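Local coordinates for chromosomal replication initiator protein DnaA (Aquifex aeolicus, PDB 1L8Q) that probably binds the bacterial replication origin in its ATP-bound form to initiate chromosome replication, joining an AAA+ nucleotide-binding region to a double-stranded-DNA-binding domain, at residues Arg202-Glu205 / Gly206-Leu210; Glu177-Glu181 / Phe182-Leu186; Asn19-Ala22 / Tyr23-Lys27. All coordinates share one frame; numbering follows the deposited sequence.

How the contacts relate
Contact 1, on helix 201-214, and contact 2, at the end of helix 168-181 and in the loop after it, touch each other within the AAA+ region: E205 reaches K178 in a salt bridge, and I208 packs on F182 and K178. Contact 3 stands apart on helix 20-31, its centre about 27 Å from the centres of both others, beside the parallel sheet. Contacts 1 and 3, each in the N-terminal part of its helix, are partly buried; contact 2 is a surface contact. The chemistry follows: regular backbone bonds and charged side chains paired with neighbouring elements in contact 1, a Schellman ending with leucines in contact 2, and in contact 3 an ion pair on the exposed side of a helix whose other side is buried against the sheet.

Contact 1. Residues Arg202-Glu205 / Gly206-Leu210; sequences REIE and GKIKL
Within helix 201-214, K209 N donates to E205 O at 2.8 Å, and three more bonds of the same i to i+4 kind come before it: I208 N to I204 O, K207 N to E203 O and G206 N to R202 O, each 2.9 Å long. Each of these four carbonyls therefore has an amide partner one turn on, with the donor tilted 23° to 29° from the carbonyl plane.

The apolar side is a single pair: I204 and I208 lie side by side, pointing the same way, with I204 CG2 3.9 Å from I208 CD1. I208 CG2 is anti to its backbone N and CG1 sits beside that N (chi1 -79°), which leaves CD1 over the turn before it, next to I204. Both isoleucines also pack on helix 168-181.

The polar ends of three side chains find their partners elsewhere. E205 OE2 forms a salt bridge with K178, K207 NZ one with E223 of helix 216-241, and E203 OE1 accepts from the backbone N of K199. R202, an ATP-binding residue of this protein, has its side chain about 8 Å from the bound magnesium ion. The chemistry implies a division of labour: main-chain bonds hold the turn, while E203, E205 and K207 tie it to its surroundings.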
ATOM      1  N   ARG A 202      -2.876  -7.921  -4.046  1.00 31.09           N
ATOM      2  CA  ARG A 202      -4.219  -7.787  -3.500  1.00 30.60           C
ATOM      3  C   ARG A 202      -5.226  -7.488  -4.617  1.00 30.09           C
ATOM      4  O   ARG A 202      -6.312  -8.044  -4.650  1.00 29.75           O
ATOM      5  CB  ARG A 202      -4.268  -6.680  -2.442  1.00 30.55           C
ATOM      6  CG  ARG A 202      -5.474  -6.741  -1.531  1.00 31.83           C
ATOM      7  CD  ARG A 202      -5.744  -5.454  -0.730  1.00 37.61           C
ATOM      8  NE  ARG A 202      -4.841  -5.264   0.419  1.00 40.65           N
ATOM      9  CZ  ARG A 202      -4.681  -6.141   1.417  1.00 42.05           C
ATOM     10  NH1 ARG A 202      -5.353  -7.293   1.420  1.00 42.59           N
ATOM     11  NH2 ARG A 202      -3.845  -5.863   2.411  1.00 42.76           N
ATOM     12  N   GLU A 203      -4.851  -6.605  -5.531  1.00 29.87           N
ATOM     13  CA  GLU A 203      -5.727  -6.226  -6.629  1.00 29.56           C
ATOM     14  C   GLU A 203      -5.804  -7.360  -7.647  1.00 28.93           C
ATOM     15  O   GLU A 203      -6.839  -7.591  -8.275  1.00 28.97           O
ATOM     16  CB  GLU A 203      -5.245  -4.913  -7.277  1.00 29.59           C
ATOM     17  CG  GLU A 203      -5.291  -3.726  -6.320  1.00 31.19           C
ATOM     18  CD  GLU A 203      -4.671  -2.469  -6.901  1.00 34.87           C
ATOM     19  OE1 GLU A 203      -4.218  -2.526  -8.069  1.00 37.00           O
ATOM     20  OE2 GLU A 203      -4.632  -1.423  -6.189  1.00 35.42           O
ATOM     21  N   ILE A 204      -4.704  -8.078  -7.796  1.00 28.14           N
ATOM     22  CA  ILE A 204      -4.658  -9.208  -8.698  1.00 27.09           C
ATOM     23  C   ILE A 204      -5.603 -10.299  -8.199  1.00 27.21           C
ATOM     24  O   ILE A 204      -6.367 -10.860  -8.962  1.00 27.42           O
ATOM     25  CB  ILE A 204      -3.222  -9.738  -8.802  1.00 26.83           C
ATOM     26  CG1 ILE A 204      -2.346  -8.737  -9.551  1.00 25.43           C
ATOM     27  CG2 ILE A 204      -3.197 -11.068  -9.505  1.00 25.83           C
ATOM     28  CD1 ILE A 204      -0.884  -9.113  -9.574  1.00 22.17           C
ATOM     29  N   GLU A 205      -5.546 -10.600  -6.909  1.00 27.30           N
ATOM     30  CA  GLU A 205      -6.443 -11.595  -6.341  1.00 27.02           C
ATOM     31  C   GLU A 205      -7.899 -11.105  -6.378  1.00 26.82           C
ATOM     32  O   GLU A 205      -8.823 -11.883  -6.632  1.00 26.75           O
ATOM     33  CB  GLU A 205      -5.997 -11.995  -4.930  1.00 26.87           C
ATOM     34  CG  GLU A 205      -4.870 -13.009  -4.971  1.00 28.00           C
ATOM     35  CD  GLU A 205      -4.375 -13.435  -3.613  1.00 30.81           C
ATOM     36  OE1 GLU A 205      -4.969 -13.029  -2.594  1.00 32.62           O
ATOM     37  OE2 GLU A 205      -3.366 -14.177  -3.574  1.00 33.02           O
ATOM     38  N   GLY A 206      -8.092  -9.810  -6.154  1.00 26.12           N
ATOM     39  CA  GLY A 206      -9.408  -9.214  -6.262  1.00 25.72           C
ATOM     40  C   GLY A 206     -10.010  -9.412  -7.652  1.00 25.65           C
ATOM     41  O   GLY A 206     -11.169  -9.819  -7.792  1.00 25.64           O
ATOM     42  N   LYS A 207      -9.232  -9.121  -8.687  1.00 25.21           N
ATOM     43  CA  LYS A 207      -9.711  -9.337 -10.049  1.00 24.96           C
ATOM     44  C   LYS A 207      -9.958 -10.821 -10.302  1.00 25.29           C
ATOM     45  O   LYS A 207     -10.971 -11.194 -10.880  1.00 25.30           O
ATOM     46  CB  LYS A 207      -8.723  -8.801 -11.086  1.00 24.50           C
ATOM     47  CG  LYS A 207      -8.671  -7.297 -11.170  1.00 22.75           C
ATOM     48  CD  LYS A 207     -10.028  -6.701 -11.355  1.00 20.57           C
ATOM     49  CE  LYS A 207      -9.920  -5.195 -11.551  1.00 21.79           C
ATOM     50  NZ  LYS A 207     -11.215  -4.488 -11.341  1.00 21.76           N
ATOM     51  N   ILE A 208      -9.037 -11.670  -9.851  1.00 25.53           N
ATOM     52  CA  ILE A 208      -9.180 -13.099 -10.069  1.00 25.63           C
ATOM     53  C   ILE A 208     -10.465 -13.625  -9.418  1.00 26.64           C
ATOM     54  O   ILE A 208     -11.183 -14.406 -10.036  1.00 26.97           O
ATOM     55  CB  ILE A 208      -7.927 -13.862  -9.595  1.00 25.31           C
ATOM     56  CG1 ILE A 208      -6.810 -13.747 -10.653  1.00 25.42           C
ATOM     57  CG2 ILE A 208      -8.234 -15.292  -9.347  1.00 22.95           C
ATOM     58  CD1 ILE A 208      -5.437 -14.219 -10.187  1.00 23.72           C
ATOM     59  N   LYS A 209     -10.772 -13.160  -8.203  1.00 27.03           N
ATOM     60  CA  LYS A 209     -11.993 -13.556  -7.508  1.00 27.46           C
ATOM     61  C   LYS A 209     -13.195 -13.251  -8.400  1.00 26.87           C
ATOM     62  O   LYS A 209     -14.097 -14.070  -8.546  1.00 26.96           O
ATOM     63  CB  LYS A 209     -12.140 -12.785  -6.199  1.00 28.55           C
ATOM     64  CG  LYS A 209     -11.876 -13.565  -4.906  1.00 32.76           C
ATOM     65  CD  LYS A 209     -10.377 -13.855  -4.668  1.00 38.74           C
ATOM     66  CE  LYS A 209     -10.064 -14.056  -3.146  1.00 41.25           C
ATOM     67  NZ  LYS A 209      -9.667 -12.770  -2.457  1.00 42.43           N
ATOM     68  N   LEU A 210     -13.200 -12.066  -9.000  1.00 26.00           N
ATOM     69  CA  LEU A 210     -14.297 -11.650  -9.864  1.00 24.95           C
ATOM     70  C   LEU A 210     -14.316 -12.478 -11.131  1.00 24.39           C
ATOM     71  O   LEU A 210     -15.379 -12.762 -11.686  1.00 23.62           O
ATOM     72  CB  LEU A 210     -14.168 -10.177 -10.227  1.00 24.87           C
ATOM     73  CG  LEU A 210     -15.097  -9.144  -9.565  1.00 25.11           C
ATOM     74  CD1 LEU A 210     -15.821  -9.676  -8.312  1.00 22.51           C
ATOM     75  CD2 LEU A 210     -14.336  -7.835  -9.272  1.00 20.90           C
TER

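Contact 2. Residues Glu177-Glu181 / Phe182-Leu186; sequences EKLKE and FNLEL
K178 NZ is held between two carboxylates: E181 OE2, 2.8 Å away in a salt bridge, and E205 OE2 of helix 201-214. Just beyond this grip, helix 168-181 ends in a Schellman motif. The ammonium meets E181 OE2 on its syn side, 31° out of the carboxylate plane. Two acidic partners probably favour the charged lysine, whose side chain lies about 5 Å from the bound ADP.

N183, with positive phi, is the C-prime residue of the motif. L184 N turns back to L179 O in a nearly straight bond of 2.7 Å, and N183 N makes a weak 3.3 Å bond to K180 O. One step earlier, F182 N still bonds to K178 O, the last bond of the ordinary helical kind here.

F182 holds its CG beside the backbone N, anti to the carbonyl carbon (chi1 -65°), and this swings the ring back along the helix instead of out over the loop. There the ring edge comes near K178 O, and the K178 and F182 side chains lie side by side, F182 CE2 4.2 Å from K178 CD. E181 lies alongside the same ring, its carboxylate plane turned 27° from the ring plane. F182 also packs against helix 201-214.

The reversed chain brings leucines back onto L179, which is itself buried against V190, I191 and L194 of helix 188-197. L179 CD2 slants across to L184 CB at 3.6 Å, and L184 in turn touches I211. Further along, L186 CD1 rests 3.8 Å from L179 CB, while the L186 and K180 side chains cross at about a right angle, L186 CD2 lying 3.6 Å from K180 CE.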
ATOM      1  N   GLU A 177       2.104 -16.609 -11.915  1.00 26.34           N
ATOM      2  CA  GLU A 177       2.047 -17.542 -10.785  1.00 26.36           C
ATOM      3  C   GLU A 177       0.628 -17.606 -10.232  1.00 25.62           C
ATOM      4  O   GLU A 177       0.099 -18.680 -10.028  1.00 25.42           O
ATOM      5  CB  GLU A 177       3.109 -17.237  -9.692  1.00 26.62           C
ATOM      6  CG  GLU A 177       4.373 -18.119  -9.786  1.00 29.00           C
ATOM      7  CD  GLU A 177       5.591 -17.594  -8.983  1.00 33.36           C
ATOM      8  OE1 GLU A 177       5.415 -17.079  -7.835  1.00 34.65           O
ATOM      9  OE2 GLU A 177       6.745 -17.718  -9.495  1.00 33.22           O
ATOM     10  N   LYS A 178       0.003 -16.446 -10.062  1.00 25.43           N
ATOM     11  CA  LYS A 178      -1.342 -16.352  -9.490  1.00 25.14           C
ATOM     12  C   LYS A 178      -2.382 -17.080 -10.328  1.00 25.21           C
ATOM     13  O   LYS A 178      -3.243 -17.796  -9.802  1.00 24.82           O
ATOM     14  CB  LYS A 178      -1.742 -14.888  -9.310  1.00 25.01           C
ATOM     15  CG  LYS A 178      -1.046 -14.210  -8.148  1.00 25.20           C
ATOM     16  CD  LYS A 178      -1.220 -15.024  -6.891  1.00 25.47           C
ATOM     17  CE  LYS A 178      -0.404 -14.474  -5.752  1.00 23.86           C
ATOM     18  NZ  LYS A 178      -0.882 -15.032  -4.472  1.00 22.97           N
ATOM     19  N   LEU A 179      -2.310 -16.902 -11.635  1.00 25.43           N
ATOM     20  CA  LEU A 179      -3.228 -17.593 -12.514  1.00 25.67           C
ATOM     21  C   LEU A 179      -3.120 -19.127 -12.368  1.00 26.04           C
ATOM     22  O   LEU A 179      -4.130 -19.815 -12.390  1.00 26.42           O
ATOM     23  CB  LEU A 179      -3.052 -17.133 -13.961  1.00 25.57           C
ATOM     24  CG  LEU A 179      -3.604 -15.722 -14.255  1.00 25.82           C
ATOM     25  CD1 LEU A 179      -3.216 -15.276 -15.655  1.00 26.74           C
ATOM     26  CD2 LEU A 179      -5.130 -15.622 -14.057  1.00 21.92           C
ATOM     27  N   LYS A 180      -1.909 -19.660 -12.202  1.00 26.34           N
ATOM     28  CA  LYS A 180      -1.754 -21.085 -11.900  1.00 26.85           C
ATOM     29  C   LYS A 180      -2.272 -21.427 -10.502  1.00 26.82           C
ATOM     30  O   LYS A 180      -2.852 -22.482 -10.312  1.00 26.96           O
ATOM     31  CB  LYS A 180      -0.305 -21.516 -12.000  1.00 27.56           C
ATOM     32  CG  LYS A 180       0.177 -21.805 -13.397  1.00 30.06           C
ATOM     33  CD  LYS A 180       1.655 -21.417 -13.543  1.00 34.54           C
ATOM     34  CE  LYS A 180       2.167 -21.700 -14.959  1.00 37.84           C
ATOM     35  NZ  LYS A 180       3.442 -20.947 -15.233  1.00 41.59           N
ATOM     36  N   GLU A 181      -2.048 -20.544  -9.526  1.00 26.73           N
ATOM     37  CA  GLU A 181      -2.561 -20.758  -8.166  1.00 27.13           C
ATOM     38  C   GLU A 181      -4.072 -20.963  -8.181  1.00 26.78           C
ATOM     39  O   GLU A 181      -4.592 -21.863  -7.542  1.00 26.29           O
ATOM     40  CB  GLU A 181      -2.273 -19.548  -7.274  1.00 27.47           C
ATOM     41  CG  GLU A 181      -1.172 -19.723  -6.267  1.00 29.34           C
ATOM     42  CD  GLU A 181      -1.249 -18.703  -5.140  1.00 31.76           C
ATOM     43  OE1 GLU A 181      -2.121 -18.868  -4.257  1.00 30.52           O
ATOM     44  OE2 GLU A 181      -0.423 -17.753  -5.127  1.00 33.54           O
ATOM     45  N   PHE A 182      -4.770 -20.098  -8.902  1.00 26.47           N
ATOM     46  CA  PHE A 182      -6.217 -20.097  -8.880  1.00 26.59           C
ATOM     47  C   PHE A 182      -6.848 -20.815 -10.077  1.00 26.75           C
ATOM     48  O   PHE A 182      -8.037 -20.660 -10.373  1.00 26.18           O
ATOM     49  CB  PHE A 182      -6.742 -18.669  -8.678  1.00 26.29           C
ATOM     50  CG  PHE A 182      -6.378 -18.097  -7.352  1.00 27.05           C
ATOM     51  CD1 PHE A 182      -7.112 -18.426  -6.213  1.00 28.48           C
ATOM     52  CD2 PHE A 182      -5.252 -17.288  -7.212  1.00 26.75           C
ATOM     53  CE1 PHE A 182      -6.741 -17.921  -4.953  1.00 28.93           C
ATOM     54  CE2 PHE A 182      -4.891 -16.779  -5.974  1.00 26.14           C
ATOM     55  CZ  PHE A 182      -5.632 -17.093  -4.843  1.00 26.75           C
ATOM     56  N   ASN A 183      -6.044 -21.647 -10.726  1.00 27.15           N
ATOM     57  CA  ASN A 183      -6.515 -22.465 -11.823  1.00 27.59           C
ATOM     58  C   ASN A 183      -7.162 -21.682 -12.960  1.00 28.30           C
ATOM     59  O   ASN A 183      -8.303 -21.943 -13.349  1.00 28.69           O
ATOM     60  CB  ASN A 183      -7.461 -23.547 -11.326  1.00 27.48           C
ATOM     61  CG  ASN A 183      -7.899 -24.498 -12.450  1.00 28.79           C
ATOM     62  OD1 ASN A 183      -7.114 -24.806 -13.337  1.00 30.08           O
ATOM     63  ND2 ASN A 183      -9.162 -24.941 -12.420  1.00 27.70           N
ATOM     64  N   LEU A 184      -6.453 -20.694 -13.474  1.00 28.66           N
ATOM     65  CA  LEU A 184      -6.920 -20.024 -14.659  1.00 29.03           C
ATOM     66  C   LEU A 184      -5.881 -20.261 -15.717  1.00 30.01           C
ATOM     67  O   LEU A 184      -4.835 -20.839 -15.451  1.00 30.35           O
ATOM     68  CB  LEU A 184      -7.179 -18.550 -14.420  1.00 28.67           C
ATOM     69  CG  LEU A 184      -8.411 -18.320 -13.537  1.00 27.98           C
ATOM     70  CD1 LEU A 184      -8.645 -16.849 -13.288  1.00 25.82           C
ATOM     71  CD2 LEU A 184      -9.628 -18.958 -14.155  1.00 25.44           C
ATOM     72  N   GLU A 185      -6.179 -19.860 -16.930  1.00 31.23           N
ATOM     73  CA  GLU A 185      -5.306 -20.154 -18.034  1.00 32.36           C
ATOM     74  C   GLU A 185      -4.410 -18.978 -18.320  1.00 32.58           C
ATOM     75  O   GLU A 185      -4.848 -17.829 -18.242  1.00 32.61           O
ATOM     76  CB  GLU A 185      -6.146 -20.457 -19.257  1.00 32.67           C
ATOM     77  CG  GLU A 185      -5.656 -21.635 -20.056  1.00 36.87           C
ATOM     78  CD  GLU A 185      -6.548 -21.928 -21.243  1.00 41.69           C
ATOM     79  OE1 GLU A 185      -7.712 -22.346 -21.011  1.00 44.75           O
ATOM     80  OE2 GLU A 185      -6.087 -21.741 -22.404  1.00 41.45           O
ATOM     81  N   LEU A 186      -3.154 -19.259 -18.661  1.00 32.82           N
ATOM     82  CA  LEU A 186      -2.211 -18.203 -18.993  1.00 33.42           C
ATOM     83  C   LEU A 186      -2.496 -17.694 -20.392  1.00 33.74           C
ATOM     84  O   LEU A 186      -1.725 -17.904 -21.320  1.00 34.15           O
ATOM     85  CB  LEU A 186      -0.760 -18.682 -18.841  1.00 33.32           C
ATOM     86  CG  LEU A 186      -0.259 -18.565 -17.398  1.00 32.86           C
ATOM     87  CD1 LEU A 186      -1.209 -19.260 -16.458  1.00 33.11           C
ATOM     88  CD2 LEU A 186       1.108 -19.141 -17.264  1.00 33.59           C
TER

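Contact 3. Residues Asn19-Ala22 / Tyr23-Lys27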
ATOM      1  N   ASN A  19      13.319  -4.636  -7.198  1.00 23.09           N
ATOM      2  CA  ASN A  19      13.485  -5.138  -5.839  1.00 22.87           C
ATOM      3  C   ASN A  19      14.806  -5.857  -5.631  1.00 22.62           C
ATOM      4  O   ASN A  19      15.045  -6.472  -4.588  1.00 21.73           O
ATOM      5  CB  ASN A  19      12.312  -6.046  -5.436  1.00 22.85           C
ATOM      6  CG  ASN A  19      12.032  -7.159  -6.470  1.00 23.94           C
ATOM      7  OD1 ASN A  19      10.921  -7.693  -6.536  1.00 25.78           O
ATOM      8  ND2 ASN A  19      13.033  -7.502  -7.268  1.00 23.57           N
ATOM      9  N   ARG A  20      15.662  -5.764  -6.631  1.00 23.05           N
ATOM     10  CA  ARG A  20      16.963  -6.414  -6.615  1.00 24.31           C
ATOM     11  C   ARG A  20      17.866  -5.962  -5.460  1.00 24.53           C
ATOM     12  O   ARG A  20      18.360  -6.808  -4.693  1.00 24.61           O
ATOM     13  CB  ARG A  20      17.661  -6.175  -7.947  1.00 24.98           C
ATOM     14  CG  ARG A  20      18.651  -7.237  -8.343  1.00 28.14           C
ATOM     15  CD  ARG A  20      19.389  -6.913  -9.618  1.00 34.39           C
ATOM     16  NE  ARG A  20      20.825  -7.112  -9.454  1.00 40.31           N
ATOM     17  CZ  ARG A  20      21.764  -6.444 -10.121  1.00 42.10           C
ATOM     18  NH1 ARG A  20      21.430  -5.524 -11.025  1.00 42.89           N
ATOM     19  NH2 ARG A  20      23.040  -6.708  -9.889  1.00 42.90           N
ATOM     20  N   LEU A  21      18.090  -4.645  -5.340  1.00 24.31           N
ATOM     21  CA  LEU A  21      18.914  -4.100  -4.250  1.00 24.77           C
ATOM     22  C   LEU A  21      18.490  -4.707  -2.920  1.00 25.11           C
ATOM     23  O   LEU A  21      19.258  -5.400  -2.266  1.00 25.78           O
ATOM     24  CB  LEU A  21      18.746  -2.587  -4.161  1.00 24.78           C
ATOM     25  CG  LEU A  21      19.955  -1.676  -4.022  1.00 24.32           C
ATOM     26  CD1 LEU A  21      19.539  -0.412  -3.324  1.00 22.36           C
ATOM     27  CD2 LEU A  21      21.063  -2.346  -3.297  1.00 24.15           C
ATOM     28  N   ALA A  22      17.256  -4.430  -2.521  1.00 25.15           N
ATOM     29  CA  ALA A  22      16.742  -4.925  -1.268  1.00 25.07           C
ATOM     30  C   ALA A  22      17.031  -6.411  -1.158  1.00 25.33           C
ATOM     31  O   ALA A  22      17.605  -6.876  -0.175  1.00 25.79           O
ATOM     32  CB  ALA A  22      15.259  -4.673  -1.182  1.00 24.77           C
ATOM     33  N   TYR A  23      16.647  -7.157  -2.180  1.00 24.95           N
ATOM     34  CA  TYR A  23      16.846  -8.591  -2.166  1.00 24.76           C
ATOM     35  C   TYR A  23      18.317  -8.964  -1.983  1.00 25.17           C
ATOM     36  O   TYR A  23      18.653  -9.828  -1.156  1.00 25.23           O
ATOM     37  CB  TYR A  23      16.311  -9.211  -3.448  1.00 24.35           C
ATOM     38  CG  TYR A  23      16.424 -10.703  -3.503  1.00 23.77           C
ATOM     39  CD1 TYR A  23      15.497 -11.503  -2.867  1.00 25.17           C
ATOM     40  CD2 TYR A  23      17.458 -11.320  -4.199  1.00 24.62           C
ATOM     41  CE1 TYR A  23      15.588 -12.878  -2.912  1.00 25.05           C
ATOM     42  CE2 TYR A  23      17.560 -12.681  -4.260  1.00 24.53           C
ATOM     43  CZ  TYR A  23      16.619 -13.460  -3.613  1.00 26.43           C
ATOM     44  OH  TYR A  23      16.701 -14.825  -3.672  1.00 28.29           O
ATOM     45  N   GLU A  24      19.192  -8.333  -2.759  1.00 25.00           N
ATOM     46  CA  GLU A  24      20.599  -8.669  -2.683  1.00 25.27           C
ATOM     47  C   GLU A  24      21.166  -8.313  -1.329  1.00 25.12           C
ATOM     48  O   GLU A  24      21.881  -9.135  -0.710  1.00 25.35           O
ATOM     49  CB  GLU A  24      21.393  -8.013  -3.806  1.00 25.64           C
ATOM     50  CG  GLU A  24      21.406  -8.821  -5.091  1.00 27.60           C
ATOM     51  CD  GLU A  24      22.066  -8.086  -6.245  1.00 31.25           C
ATOM     52  OE1 GLU A  24      22.709  -7.048  -6.011  1.00 34.25           O
ATOM     53  OE2 GLU A  24      21.946  -8.546  -7.390  1.00 33.23           O
ATOM     54  N   VAL A  25      20.841  -7.111  -0.851  1.00 24.67           N
ATOM     55  CA  VAL A  25      21.320  -6.661   0.455  1.00 24.83           C
ATOM     56  C   VAL A  25      20.878  -7.610   1.572  1.00 25.02           C
ATOM     57  O   VAL A  25      21.680  -8.019   2.399  1.00 24.65           O
ATOM     58  CB  VAL A  25      20.896  -5.207   0.766  1.00 24.75           C
ATOM     59  CG1 VAL A  25      21.154  -4.870   2.234  1.00 24.06           C
ATOM     60  CG2 VAL A  25      21.643  -4.243  -0.144  1.00 24.25           C
ATOM     61  N   VAL A  26      19.609  -7.989   1.565  1.00 25.55           N
ATOM     62  CA  VAL A  26      19.109  -8.889   2.578  1.00 26.40           C
ATOM     63  C   VAL A  26      19.874 -10.223   2.516  1.00 27.46           C
ATOM     64  O   VAL A  26      20.264 -10.782   3.546  1.00 27.79           O
ATOM     65  CB  VAL A  26      17.582  -9.099   2.443  1.00 26.40           C
ATOM     66  CG1 VAL A  26      17.126 -10.359   3.206  1.00 26.17           C
ATOM     67  CG2 VAL A  26      16.834  -7.872   2.932  1.00 24.95           C
ATOM     68  N   LYS A  27      20.116 -10.712   1.308  1.00 28.06           N
ATOM     69  CA  LYS A  27      20.858 -11.953   1.135  1.00 28.91           C
ATOM     70  C   LYS A  27      22.321 -11.853   1.555  1.00 28.93           C
ATOM     71  O   LYS A  27      22.851 -12.763   2.167  1.00 28.90           O
ATOM     72  CB  LYS A  27      20.778 -12.436  -0.304  1.00 29.24           C
ATOM     73  CG  LYS A  27      19.621 -13.354  -0.561  1.00 31.30           C
ATOM     74  CD  LYS A  27      19.971 -14.328  -1.654  1.00 35.00           C
ATOM     75  CE  LYS A  27      19.684 -15.758  -1.213  1.00 37.82           C
ATOM     76  NZ  LYS A  27      20.068 -16.725  -2.277  1.00 40.42           N
TER
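R20 and E24, one turn apart at the start of helix 20-31, meet in a salt bridge with their flat groups steeply inclined, 74° between guanidinium and carboxylate planes. E24 OE2 sits at the guanidinium edge, in its plane, 2.8 Å from R20 NE. Seen from the glutamate, the arginine comes from above the carboxylate, 46° out of its plane. R20 NH2 adds a weak bond to the same oxygen at 3.3 Å. The kink of the arginine chain at chi3 (132°) brings NE to the extended glutamate, and NH1 has a long, weak ion pair with E17. Putting an alanine in place of E24 removes the carboxylate, and R20 NE and NH2 would probably be left without this mate, the guanidinium freer to turn.

L21 and V25 point the same way, side by side, with L21 CD2 3.7 Å from V25 CG2. The backbone of the same turn bonds in the ordinary helical way: V25 N to L21 O at 2.7 Å, and Y23 N to N19 O at 3.0 Å. N19, an ADP-binding residue that touches the nucleotide, thus gives the helix its first carbonyl acceptor in this turn. One face of the Y23 ring is met by K27 CG, offset toward the rim.

Around this turn, L21, A22 and V25 pack on strand 160-163, V25 and V26 also touch strand 40-43, and A22 and V26 rest on L53 of helix 50-63, so the buried side of helix 20-31 packs on the parallel sheet and beside the helix that opens with the nucleotide-binding residues K50 and T51.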